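Local coordinates for protein flavin-dependent thymidylate synthase (PDB 6J61) that probably catalyses the reductive methylation of dUMP to dTMP, using methylenetetrahydrofolate as methyl donor and NADPH with bound FAD as reductant, at residues Gln136-Leu146 against Ala156-Leu164. Sequence-based numbering, arbitrary orientation.
With PO4 (phosphate ion), chain G.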
loop_
_atom_site.group_PDB
_atom_site.type_symbol
_atom_site.label_atom_id
_atom_site.label_comp_id
_atom_site.label_asym_id
_atom_site.label_seq_id
_atom_site.Cartn_x
_atom_site.Cartn_y
_atom_site.Cartn_z
ATOM N N GLN A 136 0.511 32.568 19.727
ATOM C CA GLN A 136 -0.661 31.703 19.724
ATOM C C GLN A 136 -1.878 32.606 19.864
ATOM O O GLN A 136 -2.905 32.397 19.219
ATOM C CB GLN A 136 -0.637 30.727 20.900
ATOM C CG GLN A 136 0.495 29.726 20.877
ATOM C CD GLN A 136 0.451 28.775 22.058
ATOM O OE1 GLN A 136 1.372 27.989 22.271
ATOM N NE2 GLN A 136 -0.621 28.842 22.832
ATOM N N GLN A 137 -1.743 33.626 20.707
ATOM C CA GLN A 137 -2.833 34.552 20.950
ATOM C C GLN A 137 -3.136 35.397 19.717
ATOM O O GLN A 137 -4.260 35.380 19.204
ATOM C CB GLN A 137 -2.505 35.454 22.148
ATOM C CG GLN A 137 -3.750 35.915 22.910
ATOM C CD GLN A 137 -3.434 36.722 24.159
ATOM O OE1 GLN A 137 -3.107 37.913 24.085
ATOM N NE2 GLN A 137 -3.529 36.074 25.317
ATOM N N GLU A 138 -2.134 36.135 19.244
ATOM C CA GLU A 138 -2.303 36.982 18.069
ATOM C C GLU A 138 -2.978 36.146 16.990
ATOM O O GLU A 138 -4.038 36.507 16.468
ATOM C CB GLU A 138 -0.940 37.480 17.559
ATOM C CG GLU A 138 -0.156 38.323 18.561
ATOM C CD GLU A 138 -0.858 39.626 18.908
ATOM O OE1 GLU A 138 -0.598 40.184 19.998
ATOM O OE2 GLU A 138 -1.668 40.101 18.085
ATOM N N ALA A 139 -2.356 35.010 16.684
ATOM C CA ALA A 139 -2.857 34.098 15.671
ATOM C C ALA A 139 -4.294 33.671 15.924
ATOM O O ALA A 139 -5.117 33.730 15.014
ATOM C CB ALA A 139 -1.954 32.878 15.578
ATOM N N TYR A 140 -4.619 33.234 17.135
ATOM C CA TYR A 140 -6.001 32.829 17.358
ATOM C C TYR A 140 -6.885 34.064 17.276
ATOM O O TYR A 140 -8.081 33.968 16.992
ATOM C CB TYR A 140 -6.201 32.149 18.709
ATOM C CG TYR A 140 -7.453 31.313 18.716
ATOM C CD1 TYR A 140 -7.473 30.068 18.104
ATOM C CD2 TYR A 140 -8.644 31.791 19.273
ATOM C CE1 TYR A 140 -8.648 29.310 18.036
ATOM C CE2 TYR A 140 -9.826 31.041 19.212
ATOM C CZ TYR A 140 -9.815 29.801 18.589
ATOM O OH TYR A 140 -10.962 29.043 18.503
ATOM N N GLY A 141 -6.285 35.227 17.526
ATOM C CA GLY A 141 -7.025 36.471 17.447
ATOM C C GLY A 141 -7.392 36.704 15.996
ATOM O O GLY A 141 -8.558 36.942 15.662
ATOM N N ALA A 142 -6.385 36.614 15.130
ATOM C CA ALA A 142 -6.565 36.791 13.695
ATOM C C ALA A 142 -7.608 35.804 13.170
ATOM O O ALA A 142 -8.491 36.162 12.398
ATOM C CB ALA A 142 -5.238 36.589 12.982
ATOM N N TYR A 143 -7.501 34.558 13.597
ATOM C CA TYR A 143 -8.442 33.532 13.180
ATOM C C TYR A 143 -9.881 33.936 13.512
ATOM O O TYR A 143 -10.771 33.832 12.668
ATOM C CB TYR A 143 -8.111 32.224 13.880
ATOM C CG TYR A 143 -9.066 31.106 13.569
ATOM C CD1 TYR A 143 -9.211 30.633 12.262
ATOM C CD2 TYR A 143 -9.784 30.473 14.588
ATOM C CE1 TYR A 143 -10.044 29.546 11.979
ATOM C CE2 TYR A 143 -10.616 29.390 14.316
ATOM C CZ TYR A 143 -10.737 28.930 13.011
ATOM O OH TYR A 143 -11.524 27.839 12.744
ATOM N N ARG A 144 -10.106 34.381 14.749
ATOM C CA ARG A 144 -11.440 34.809 15.178
ATOM C C ARG A 144 -11.905 36.005 14.351
ATOM O O ARG A 144 -13.014 36.007 13.817
ATOM C CB ARG A 144 -11.432 35.181 16.667
ATOM C CG ARG A 144 -11.695 34.008 17.617
ATOM C CD ARG A 144 -11.450 34.400 19.075
ATOM N NE ARG A 144 -11.755 33.317 20.014
ATOM C CZ ARG A 144 -12.983 32.871 20.275
ATOM N NH1 ARG A 144 -14.031 33.417 19.662
ATOM N NH2 ARG A 144 -13.166 31.892 21.156
ATOM N N ALA A 145 -11.046 37.015 14.251
ATOM C CA ALA A 145 -11.344 38.214 13.484
ATOM C C ALA A 145 -11.792 37.835 12.074
ATOM O O ALA A 145 -12.894 38.192 11.644
ATOM C CB ALA A 145 -10.111 39.100 13.417
ATOM N N LEU A 146 -10.929 37.107 11.367
ATOM C CA LEU A 146 -11.218 36.659 10.008
ATOM C C LEU A 146 -12.576 35.985 9.910
ATOM O O LEU A 146 -13.346 36.261 8.992
ATOM C CB LEU A 146 -10.150 35.677 9.538
ATOM C CG LEU A 146 -8.776 36.242 9.208
ATOM C CD1 LEU A 146 -7.782 35.100 9.136
ATOM C CD2 LEU A 146 -8.836 37.001 7.897
ATOM N N ALA A 156 -9.628 30.609 6.725
ATOM C CA ALA A 156 -9.349 31.237 8.008
ATOM C C ALA A 156 -8.307 30.509 8.851
ATOM O O ALA A 156 -7.372 31.123 9.366
ATOM C CB ALA A 156 -10.639 31.387 8.791
ATOM N N ARG A 157 -8.459 29.198 8.974
ATOM C CA ARG A 157 -7.550 28.405 9.784
ATOM C C ARG A 157 -6.082 28.356 9.352
ATOM O O ARG A 157 -5.292 27.675 9.991
ATOM C CB ARG A 157 -8.092 26.978 9.912
ATOM C CG ARG A 157 -8.304 26.240 8.583
ATOM C CD ARG A 157 -6.997 25.788 7.929
ATOM N NE ARG A 157 -7.260 25.155 6.639
ATOM C CZ ARG A 157 -7.726 23.917 6.487
ATOM N NH1 ARG A 157 -7.968 23.159 7.553
ATOM N NH2 ARG A 157 -7.994 23.455 5.271
ATOM N N MET A 158 -5.696 29.070 8.300
ATOM C CA MET A 158 -4.299 29.011 7.868
ATOM C C MET A 158 -3.341 29.824 8.738
ATOM O O MET A 158 -2.149 29.502 8.822
ATOM C CB MET A 158 -4.148 29.457 6.408
ATOM C CG MET A 158 -4.253 30.956 6.168
ATOM S SD MET A 158 -3.957 31.364 4.436
ATOM C CE MET A 158 -5.434 30.761 3.725
ATOM N N VAL A 159 -3.855 30.876 9.376
ATOM C CA VAL A 159 -3.037 31.724 10.237
ATOM C C VAL A 159 -2.696 31.057 11.570
ATOM O O VAL A 159 -1.920 31.599 12.351
ATOM C CB VAL A 159 -3.740 33.060 10.542
ATOM C CG1 VAL A 159 -3.679 33.959 9.340
ATOM C CG2 VAL A 159 -5.184 32.804 10.920
ATOM N N LEU A 160 -3.275 29.884 11.822
ATOM C CA LEU A 160 -3.026 29.156 13.066
ATOM C C LEU A 160 -1.716 28.358 13.025
ATOM O O LEU A 160 -1.394 27.710 12.020
ATOM C CB LEU A 160 -4.204 28.231 13.363
ATOM C CG LEU A 160 -5.544 28.964 13.496
ATOM C CD1 LEU A 160 -6.672 27.953 13.552
ATOM C CD2 LEU A 160 -5.534 29.860 14.744
ATOM N N PRO A 161 -0.940 28.402 14.123
ATOM C CA PRO A 161 0.344 27.700 14.241
ATOM C C PRO A 161 0.254 26.168 14.235
ATOM O O PRO A 161 -0.815 25.591 14.465
ATOM C CB PRO A 161 0.907 28.254 15.546
ATOM C CG PRO A 161 -0.312 28.464 16.354
ATOM C CD PRO A 161 -1.246 29.121 15.368
ATOM N N LEU A 162 1.394 25.527 13.984
ATOM C CA LEU A 162 1.498 24.068 13.917
ATOM C C LEU A 162 1.286 23.345 15.246
ATOM O O LEU A 162 1.080 22.133 15.265
ATOM C CB LEU A 162 2.861 23.669 13.325
ATOM C CG LEU A 162 3.124 24.091 11.871
ATOM C CD1 LEU A 162 4.551 23.798 11.460
ATOM C CD2 LEU A 162 2.159 23.359 10.969
ATOM N N ASN A 163 1.331 24.076 16.356
ATOM C CA ASN A 163 1.128 23.444 17.660
ATOM C C ASN A 163 -0.358 23.303 17.999
ATOM O O ASN A 163 -0.721 22.838 19.079
ATOM C CB ASN A 163 1.842 24.236 18.755
ATOM C CG ASN A 163 1.254 25.616 18.952
ATOM O OD1 ASN A 163 0.658 26.195 18.039
ATOM N ND2 ASN A 163 1.438 26.162 20.143
ATOM N N LEU A 164 -1.213 23.716 17.069
ATOM C CA LEU A 164 -2.650 23.610 17.257
ATOM C C LEU A 164 -2.948 22.124 17.433
ATOM O O LEU A 164 -2.348 21.290 16.761
ATOM C CB LEU A 164 -3.387 24.124 16.013
ATOM C CG LEU A 164 -4.913 24.130 16.179
ATOM C CD1 LEU A 164 -5.297 25.378 16.967
ATOM C CD2 LEU A 164 -5.621 24.109 14.838
HETATM P P PO4 G . -8.209 19.691 6.057
HETATM O O1 PO4 G . -8.046 20.039 7.497
HETATM O O2 PO4 G . -7.064 18.854 5.618
HETATM O O3 PO4 G . -9.476 18.936 5.865
HETATM O O4 PO4 G . -8.250 20.933 5.248
#
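Tyr143 and Leu160 meet face to methyl where helix 132-148 of the ThyX fold packs against the loop that follows helix 153-156 and leads into strand 165-173. Leu160 CD1 sits over the ring centre of Tyr143, 3.9 Å from the centroid and 8° off the ring normal, a CH-pi contact, while its sister methyl CD2 lies 3.6 Å from Tyr143 CB and also meets Tyr140 CD1 obliquely. With CG anti to the backbone N (chi1 177°), the Tyr143 ring is carried to the loop, where its CD1-CE1 edge meets the peptide joining Ala156 to Arg157; CE1 is 3.4 Å from Arg157 N. Its hydroxyl is hydrogen-bonded to the backbone N of Leu98, which helps fix the ring, and Tyr140 OH bonds to Leu98 O. A leucine in place of Tyr143 would probably leave Leu160 CD1 without its aromatic face and Leu98 N without its hydroxyl partner. Farther along the helix, Leu146 CD1 and Val159 CG2 approach tip to tip at 3.9 Å. One turn back from Tyr143, Ala139 CB rests against Pro161 CD, and at that end of the helix the extended Gln136 presents OE1 to Asn163 ND2 in a weak hydrogen bond, the two amide planes turned 61° apart. Arg157, predicted to bind dUMP, reaches away from the helix to a phosphate ion, which is also held by Ser92 OG, Gly93 N and Gln79 and Arg82 of the second subunit, consistent with the nucleotide's phosphate site. Phosphate O4 lies at the edge of the Arg157 guanidinium, near its plane, bonded by NH2 and weakly by NH1, while NH1 also bonds to O1.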